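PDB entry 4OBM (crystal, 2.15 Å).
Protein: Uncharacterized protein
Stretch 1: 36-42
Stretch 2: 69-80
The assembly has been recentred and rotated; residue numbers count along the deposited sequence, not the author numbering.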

ATOM      1  N   LYS A  36      -1.133  -6.472  18.912  1.00 31.07           N
ATOM      2  CA  LYS A  36      -2.333  -6.772  18.138  1.00 29.55           C
ATOM      3  C   LYS A  36      -2.066  -7.184  16.696  1.00 32.82           C
ATOM      4  O   LYS A  36      -1.060  -6.815  16.093  1.00 32.06           O
ATOM      5  CB  LYS A  36      -3.295  -5.570  18.143  1.00 30.23           C
ATOM      6  CG  LYS A  36      -4.017  -5.400  19.458  1.00 31.18           C
ATOM      7  CD  LYS A  36      -4.297  -3.953  19.768  1.00 40.74           C
ATOM      8  CE  LYS A  36      -4.768  -3.757  21.190  1.00 54.12           C
ATOM      9  NZ  LYS A  36      -3.738  -4.139  22.216  1.00 56.50           N
ATOM     10  N   THR A  37      -3.012  -7.960  16.158  1.00 28.73           N
ATOM     11  CA  THR A  37      -3.052  -8.435  14.785  1.00 27.43           C
ATOM     12  C   THR A  37      -3.372  -7.273  13.883  1.00 28.94           C
ATOM     13  O   THR A  37      -4.280  -6.505  14.221  1.00 28.87           O
ATOM     14  CB  THR A  37      -4.150  -9.516  14.657  1.00 32.77           C
ATOM     15  OG1 THR A  37      -4.162 -10.338  15.823  1.00 37.56           O
ATOM     16  CG2 THR A  37      -4.027 -10.342  13.386  1.00 28.41           C
ATOM     17  N   PRO A  38      -2.706  -7.123  12.717  1.00 25.63           N
ATOM     18  CA  PRO A  38      -3.064  -6.014  11.812  1.00 24.14           C
ATOM     19  C   PRO A  38      -4.547  -6.020  11.389  1.00 25.16           C
ATOM     20  O   PRO A  38      -5.149  -7.090  11.201  1.00 20.88           O
ATOM     21  CB  PRO A  38      -2.151  -6.237  10.602  1.00 25.34           C
ATOM     22  CG  PRO A  38      -1.013  -6.994  11.124  1.00 30.11           C
ATOM     23  CD  PRO A  38      -1.583  -7.912  12.165  1.00 26.78           C
ATOM     24  N   ASP A  39      -5.126  -4.810  11.279  1.00 23.24           N
ATOM     25  CA  ASP A  39      -6.508  -4.576  10.840  1.00 24.96           C
ATOM     26  C   ASP A  39      -6.576  -4.128   9.386  1.00 27.65           C
ATOM     27  O   ASP A  39      -7.642  -4.221   8.781  1.00 26.17           O
ATOM     28  CB  ASP A  39      -7.195  -3.510  11.714  1.00 27.66           C
ATOM     29  CG  ASP A  39      -7.936  -4.071  12.900  1.00 47.28           C
ATOM     30  OD1 ASP A  39      -8.824  -4.942  12.691  1.00 50.72           O
ATOM     31  OD2 ASP A  39      -7.643  -3.638  14.040  1.00 53.20           O
ATOM     32  N   LYS A  40      -5.479  -3.571   8.845  1.00 24.34           N
ATOM     33  CA  LYS A  40      -5.474  -3.067   7.459  1.00 23.18           C
ATOM     34  C   LYS A  40      -4.401  -3.733   6.649  1.00 25.62           C
ATOM     35  O   LYS A  40      -3.355  -4.104   7.183  1.00 25.24           O
ATOM     36  CB  LYS A  40      -5.361  -1.544   7.402  1.00 24.53           C
ATOM     37  CG  LYS A  40      -6.688  -0.915   7.783  1.00 30.88           C
ATOM     38  CD  LYS A  40      -6.652   0.582   7.825  1.00 36.92           C
ATOM     39  CE  LYS A  40      -7.839   1.119   8.594  1.00 40.24           C
ATOM     40  NZ  LYS A  40      -9.147   0.745   7.981  1.00 37.24           N
ATOM     41  N   TYR A  41      -4.716  -3.992   5.383  1.00 22.03           N
ATOM     42  CA  TYR A  41      -3.853  -4.746   4.468  1.00 22.75           C
ATOM     43  C   TYR A  41      -3.870  -4.087   3.113  1.00 25.85           C
ATOM     44  O   TYR A  41      -4.930  -3.742   2.613  1.00 23.10           O
ATOM     45  CB  TYR A  41      -4.318  -6.221   4.368  1.00 25.32           C
ATOM     46  CG  TYR A  41      -4.303  -6.952   5.694  1.00 26.97           C
ATOM     47  CD1 TYR A  41      -5.395  -6.897   6.556  1.00 28.32           C
ATOM     48  CD2 TYR A  41      -3.175  -7.648   6.115  1.00 28.44           C
ATOM     49  CE1 TYR A  41      -5.359  -7.499   7.812  1.00 26.86           C
ATOM     50  CE2 TYR A  41      -3.136  -8.279   7.359  1.00 29.61           C
ATOM     51  CZ  TYR A  41      -4.235  -8.204   8.203  1.00 32.05           C
ATOM     52  OH  TYR A  41      -4.201  -8.796   9.436  1.00 26.44           O
HETATM   53  N   MSE A  42      -2.676  -3.803   2.578  1.00 24.25           N
HETATM   54  CA  MSE A  42      -2.510  -3.131   1.292  1.00 22.62           C
HETATM   55  C   MSE A  42      -1.204  -3.542   0.665  1.00 27.04           C
HETATM   56  O   MSE A  42      -0.178  -3.528   1.334  1.00 26.72           O
HETATM   57  CB  MSE A  42      -2.561  -1.592   1.472  1.00 23.47           C
HETATM   58  CG  MSE A  42      -2.449  -0.795   0.148  1.00 28.45           C
HETATM   59 SE   MSE A  42      -2.475   1.129   0.392  0.75 32.86          SE
HETATM   60  CE  MSE A  42      -4.303   1.298   0.716  1.00 28.97           C
ATOM     61  N   THR A  69      -9.853 -15.742   6.881  1.00 27.00           N
ATOM     62  CA  THR A  69      -9.744 -14.332   6.519  1.00 24.79           C
ATOM     63  C   THR A  69      -8.281 -13.939   6.436  1.00 28.49           C
ATOM     64  O   THR A  69      -7.435 -14.622   7.010  1.00 29.08           O
ATOM     65  CB  THR A  69     -10.487 -13.435   7.530  1.00 26.26           C
ATOM     66  OG1 THR A  69      -9.785 -13.426   8.776  1.00 26.69           O
ATOM     67  CG2 THR A  69     -11.927 -13.832   7.723  1.00 22.01           C
ATOM     68  N   ILE A  70      -7.989 -12.818   5.778  1.00 25.47           N
ATOM     69  CA  ILE A  70      -6.639 -12.268   5.694  1.00 26.27           C
ATOM     70  C   ILE A  70      -6.099 -12.095   7.117  1.00 29.10           C
ATOM     71  O   ILE A  70      -4.991 -12.552   7.402  1.00 29.39           O
ATOM     72  CB  ILE A  70      -6.617 -10.915   4.912  1.00 30.18           C
ATOM     73  CG1 ILE A  70      -7.144 -11.039   3.478  1.00 32.20           C
ATOM     74  CG2 ILE A  70      -5.213 -10.274   4.916  1.00 32.00           C
ATOM     75  CD1 ILE A  70      -6.336 -11.921   2.568  1.00 48.30           C
ATOM     76  N   LYS A  71      -6.907 -11.476   8.011  1.00 24.43           N
ATOM     77  CA  LYS A  71      -6.534 -11.223   9.398  1.00 23.33           C
ATOM     78  C   LYS A  71      -6.235 -12.510  10.150  1.00 29.25           C
ATOM     79  O   LYS A  71      -5.230 -12.543  10.859  1.00 29.65           O
ATOM     80  CB  LYS A  71      -7.600 -10.406  10.122  1.00 24.97           C
ATOM     81  CG  LYS A  71      -7.182  -9.980  11.525  1.00 24.03           C
ATOM     82  CD  LYS A  71      -8.104  -8.958  12.115  1.00 23.48           C
ATOM     83  CE  LYS A  71      -7.552  -8.561  13.458  1.00 22.53           C
ATOM     84  NZ  LYS A  71      -8.482  -7.699  14.210  1.00 28.04           N
ATOM     85  N   GLN A  72      -7.076 -13.564   9.999  1.00 26.82           N
ATOM     86  CA  GLN A  72      -6.868 -14.852  10.683  1.00 26.77           C
ATOM     87  C   GLN A  72      -5.551 -15.469  10.248  1.00 30.49           C
ATOM     88  O   GLN A  72      -4.774 -15.891  11.097  1.00 30.98           O
ATOM     89  CB  GLN A  72      -8.028 -15.834  10.417  1.00 28.97           C
ATOM     90  CG  GLN A  72      -9.279 -15.561  11.246  1.00 39.64           C
ATOM     91  CD  GLN A  72     -10.443 -16.442  10.855  1.00 43.52           C
ATOM     92  OE1 GLN A  72     -10.665 -16.780   9.683  1.00 32.79           O
ATOM     93  NE2 GLN A  72     -11.230 -16.811  11.839  1.00 32.13           N
ATOM     94  N   ILE A  73      -5.279 -15.463   8.927  1.00 26.34           N
ATOM     95  CA  ILE A  73      -4.052 -15.977   8.337  1.00 25.57           C
ATOM     96  C   ILE A  73      -2.861 -15.200   8.888  1.00 30.35           C
ATOM     97  O   ILE A  73      -1.899 -15.826   9.318  1.00 30.31           O
ATOM     98  CB  ILE A  73      -4.119 -15.959   6.778  1.00 27.97           C
ATOM     99  CG1 ILE A  73      -5.212 -16.941   6.280  1.00 28.16           C
ATOM    100  CG2 ILE A  73      -2.747 -16.286   6.153  1.00 26.89           C
ATOM    101  CD1 ILE A  73      -5.860 -16.571   4.940  1.00 33.89           C
ATOM    102  N   CYS A  74      -2.942 -13.853   8.928  1.00 28.46           N
ATOM    103  CA  CYS A  74      -1.868 -13.011   9.461  1.00 28.28           C
ATOM    104  C   CYS A  74      -1.595 -13.327  10.949  1.00 32.36           C
ATOM    105  O   CYS A  74      -0.427 -13.304  11.366  1.00 33.16           O
ATOM    106  CB  CYS A  74      -2.167 -11.529   9.253  1.00 27.60           C
ATOM    107  SG  CYS A  74      -0.757 -10.437   9.574  1.00 30.75           S
ATOM    108  N   GLU A  75      -2.644 -13.653  11.730  1.00 27.90           N
ATOM    109  CA  GLU A  75      -2.481 -13.982  13.155  1.00 27.85           C
ATOM    110  C   GLU A  75      -1.726 -15.293  13.334  1.00 33.81           C
ATOM    111  O   GLU A  75      -0.785 -15.366  14.124  1.00 32.72           O
ATOM    112  CB  GLU A  75      -3.835 -14.048  13.882  1.00 29.29           C
ATOM    113  CG  GLU A  75      -3.762 -14.407  15.372  1.00 38.10           C
ATOM    114  CD  GLU A  75      -2.869 -13.586  16.292  1.00 52.77           C
ATOM    115  OE1 GLU A  75      -2.476 -12.453  15.919  1.00 26.65           O
ATOM    116  OE2 GLU A  75      -2.596 -14.068  17.415  1.00 48.28           O
ATOM    117  N   GLN A  76      -2.137 -16.314  12.579  1.00 33.55           N
ATOM    118  CA  GLN A  76      -1.604 -17.663  12.647  1.00 34.84           C
ATOM    119  C   GLN A  76      -0.246 -17.807  11.995  1.00 37.95           C
ATOM    120  O   GLN A  76       0.624 -18.471  12.560  1.00 38.87           O
ATOM    121  CB  GLN A  76      -2.584 -18.650  11.984  1.00 37.51           C
ATOM    122  CG  GLN A  76      -3.923 -18.782  12.723  1.00 61.79           C
ATOM    123  CD  GLN A  76      -5.025 -19.431  11.911  1.00 83.55           C
ATOM    124  OE1 GLN A  76      -5.040 -19.424  10.666  1.00 77.14           O
ATOM    125  NE2 GLN A  76      -6.015 -19.957  12.613  1.00 79.03           N
ATOM    126  N   SER A  77      -0.070 -17.234  10.799  1.00 33.04           N
ATOM    127  CA  SER A  77       1.143 -17.455  10.020  1.00 32.96           C
ATOM    128  C   SER A  77       1.915 -16.189   9.571  1.00 36.26           C
ATOM    129  O   SER A  77       2.886 -16.324   8.824  1.00 36.39           O
ATOM    130  CB  SER A  77       0.789 -18.282   8.791  1.00 35.95           C
ATOM    131  OG  SER A  77      -0.003 -19.406   9.132  1.00 41.54           O
ATOM    132  N   GLY A  78       1.517 -15.003  10.037  1.00 31.16           N
ATOM    133  CA  GLY A  78       2.206 -13.759   9.698  1.00 29.00           C
ATOM    134  C   GLY A  78       1.966 -13.236   8.298  1.00 30.01           C
ATOM    135  O   GLY A  78       1.253 -13.867   7.506  1.00 29.95           O
ATOM    136  N   GLU A  79       2.577 -12.064   7.989  1.00 24.42           N
ATOM    137  CA  GLU A  79       2.485 -11.379   6.695  1.00 24.14           C
ATOM    138  C   GLU A  79       3.046 -12.227   5.548  1.00 28.64           C
ATOM    139  O   GLU A  79       2.496 -12.179   4.457  1.00 28.43           O
ATOM    140  CB  GLU A  79       3.218 -10.032   6.725  1.00 24.51           C
ATOM    141  CG  GLU A  79       2.428  -8.900   7.361  1.00 29.63           C
ATOM    142  CD  GLU A  79       2.372  -8.866   8.879  1.00 34.51           C
ATOM    143  OE1 GLU A  79       2.863  -9.814   9.530  1.00 28.23           O
ATOM    144  OE2 GLU A  79       1.796  -7.897   9.418  1.00 29.17           O
ATOM    145  N   ALA A  80       4.112 -13.005   5.803  1.00 26.78           N
ATOM    146  CA  ALA A  80       4.759 -13.877   4.818  1.00 27.54           C
ATOM    147  C   ALA A  80       3.730 -14.834   4.186  1.00 34.46           C
ATOM    148  O   ALA A  80       3.724 -15.012   2.966  1.00 36.65           O
ATOM    149  CB  ALA A  80       5.899 -14.657   5.475  1.00 28.23           C
TER
HETATM  150  O   HOH W   1      -6.545  -6.744  16.180  1.00 33.41           O

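How do the two backbones lie against each other? Stretch 1 is a loop that runs into a strand at Lys40, and stretch 2 is a helix beginning at Ile70. The strand and helix axes are nearly perpendicular, at 94°, and approach no closer than 10.1 Å, a spacing that side chains must fill. The loop comes nearer: the CA atoms of Thr37 and Glu75 are 5.8 Å apart, and those of Pro38 and Lys71 are 6.7 Å apart, whereas the CA atoms of Tyr41 and Ile70 are separated by 8.1 Å. The start of the helix is secured by Thr69, the N-cap residue, whose OG1 accepts a hydrogen bond from Gln72 N at 3.0 Å; in return Thr69 N donates to Gln72 OE1 at 3.1 Å.

What fills the gap between strand and helix? Tyr41 points toward the helix and supplies most of the answer. Ile70 CG2 sits over one face of the Tyr41 ring, 3.5 Å from its centroid and only 12° off the ring normal, so the methyl group meets the aromatic cloud almost head-on in a CH-pi contact. Cys74, one turn further along the helix, takes a different position: its SG lies at the ring edge, 5.2 Å from the Tyr41 centroid, while its CB packs 3.9 Å from Tyr41 CE2. The same sulfur also touches the proline ring, with Cys74 SG 3.7 Å from Pro38 CD. These four residues are all buried, and their contacts form a buried apolar cluster between the two stretches.

How does the tyrosine hydroxyl fit so close to the helix? Tyr41 OH lies 3.4 Å from both Lys71 CA and Cys74 CB, atoms that offer it no hydrogen-bonding partner. Its polar contact is instead made within its own stretch, where Tyr41 OH donates a weak hydrogen bond to Pro38 O at 2.6 Å. The hydroxyl thus lies against the helix while it bonds to the loop backbone. The aliphatic part of Lys71 covers this region too, with its CG 3.5 Å from Pro38 O.

Which polar groups tie the loop to the helix? Lys71 extends with all four chi angles t, which carries its ammonium group out to Asp39. There Lys71 NZ donates to Asp39 OD1 at 3.2 Å, a hydrogen bond reinforced by opposite charges as a salt bridge. A water adds a second link, donating to Thr37 O at 3.0 Å and accepting from Lys71 NZ at 2.9 Å. Thr37 makes both a polar and an apolar contact with its side chain: OG1 donates a short hydrogen bond to Glu75 OE1 at 2.7 Å, and the methyl CG2 packs 3.7 Å from Lys71 CG. Although the CA-to-CB bond of Glu75 points sideways, its chi2 of 54° helps bring the carboxylate back within reach of the threonine hydroxyl.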